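Local coordinates for outer surface protein (Bacillus cereus ATCC 14579, PDB 1X7F), which is of unknown function but probably acts as a 6-phospho-N-acetylmuramidase, a glycosidase that splits phosphorylated disaccharides derived from the bacterial cell wall, at residues T135-P138 with Y139-I143. Sequence-based numbering, arbitrary orientation.
Sequences TNNP and YGLKI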
# COMPACT_ATOMS: atom_id res chain seq x y z
N THR A 135 10.37 22.81 11.41
CA THR A 135 10.64 21.55 12.12
C THR A 135 11.04 21.79 13.57
O THR A 135 11.02 20.87 14.39
CB THR A 135 11.72 20.71 11.39
OG1 THR A 135 12.99 21.36 11.46
CG2 THR A 135 11.45 20.63 9.90
N ASN A 136 11.42 23.04 13.88
CA ASN A 136 11.77 23.45 15.24
C ASN A 136 10.60 24.09 16.00
O ASN A 136 10.81 24.79 16.99
CB ASN A 136 12.97 24.41 15.24
CG ASN A 136 14.21 23.81 14.58
OD1 ASN A 136 14.45 22.47 14.63
ND2 ASN A 136 15.03 24.81 13.95
N ASN A 137 9.37 23.85 15.54
CA ASN A 137 8.18 24.40 16.20
C ASN A 137 8.00 23.85 17.62
O ASN A 137 8.26 22.67 17.87
CB ASN A 137 6.92 24.21 15.33
CG ASN A 137 6.32 22.82 15.44
OD1 ASN A 137 5.55 22.54 16.37
ND2 ASN A 137 6.65 21.94 14.48
N PRO A 138 7.59 24.71 18.56
CA PRO A 138 7.48 24.31 19.97
C PRO A 138 6.22 23.49 20.33
O PRO A 138 5.99 23.22 21.51
CB PRO A 138 7.47 25.65 20.72
CG PRO A 138 7.71 26.71 19.67
CD PRO A 138 7.23 26.14 18.38
N TYR A 139 5.42 23.11 19.33
CA TYR A 139 4.15 22.44 19.59
C TYR A 139 4.21 20.94 19.31
O TYR A 139 3.21 20.24 19.43
CB TYR A 139 3.00 23.10 18.81
CG TYR A 139 2.98 24.61 18.93
CD1 TYR A 139 3.36 25.41 17.86
CD2 TYR A 139 2.60 25.23 20.12
CE1 TYR A 139 3.35 26.80 17.96
CE2 TYR A 139 2.59 26.62 20.23
CZ TYR A 139 2.97 27.40 19.15
OH TYR A 139 2.96 28.77 19.24
N GLY A 140 5.40 20.47 18.93
CA GLY A 140 5.63 19.06 18.62
C GLY A 140 4.91 18.61 17.37
O GLY A 140 4.52 17.44 17.25
N LEU A 141 4.74 19.53 16.42
CA LEU A 141 4.03 19.24 15.18
C LEU A 141 4.94 18.63 14.12
O LEU A 141 6.09 19.06 13.96
CB LEU A 141 3.34 20.50 14.66
CG LEU A 141 2.14 21.01 15.47
CD1 LEU A 141 1.87 22.48 15.21
CD2 LEU A 141 0.90 20.17 15.15
N LYS A 142 4.43 17.62 13.43
CA LYS A 142 5.14 17.02 12.29
C LYS A 142 4.99 17.92 11.07
O LYS A 142 3.93 18.50 10.84
CB LYS A 142 4.57 15.64 11.96
CG LYS A 142 4.84 14.55 12.99
CD LYS A 142 6.27 14.01 12.90
CE LYS A 142 6.63 13.19 14.12
NZ LYS A 142 6.51 13.99 15.37
N ILE A 143 6.06 18.05 10.29
CA ILE A 143 5.99 18.78 9.02
C ILE A 143 5.98 17.76 7.89
O ILE A 143 7.00 17.14 7.60
CB ILE A 143 7.16 19.79 8.85
CG1 ILE A 143 7.36 20.68 10.10
CG2 ILE A 143 6.98 20.62 7.57
CD1 ILE A 143 6.16 21.51 10.54
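Asn-137 turns its carboxamide inward across the bend and binds the backbone of Tyr-139 and Leu-141, in the loop from helix 129-134 to strand 142-146 of the parallel sheet. A chi1 of 81°, with CG between backbone N and carbonyl carbon, folds the amide back over the turn; the Asn-137 and Leu-141 side chains cross at about a right angle. OD1 accepts two N-H groups: Leu-141 N, 3.1 Å from Asn-137 OD1, lies in the carbonyl plane on a lone pair, whereas Tyr-139 N, 3.0 Å from the same OD1, is tilted from that plane and makes a more bent bond. Asn-137 ND2 donates to Leu-141 O at 3.0 Å, almost within the amide plane, and also to Met-134 O. Asparagine suits the place because one short flat group both accepts and donates. Pro-138, its phi restricted by the ring, suits the second position of the type I turn Asn-137 to Gly-140; Gly-140, the last, has a positive phi, which favours glycine. Pro-138 CD lies over one face of the Tyr-139 ring. Buried Thr-135 packs CG2 crosswise on Ile-143, while its OG1 bonds to Ala-132 O and Asn-163 N. Four bonds thus hold the Asn-137 amide in one rotation, a side chain standing in for backbone partners between helix and strand.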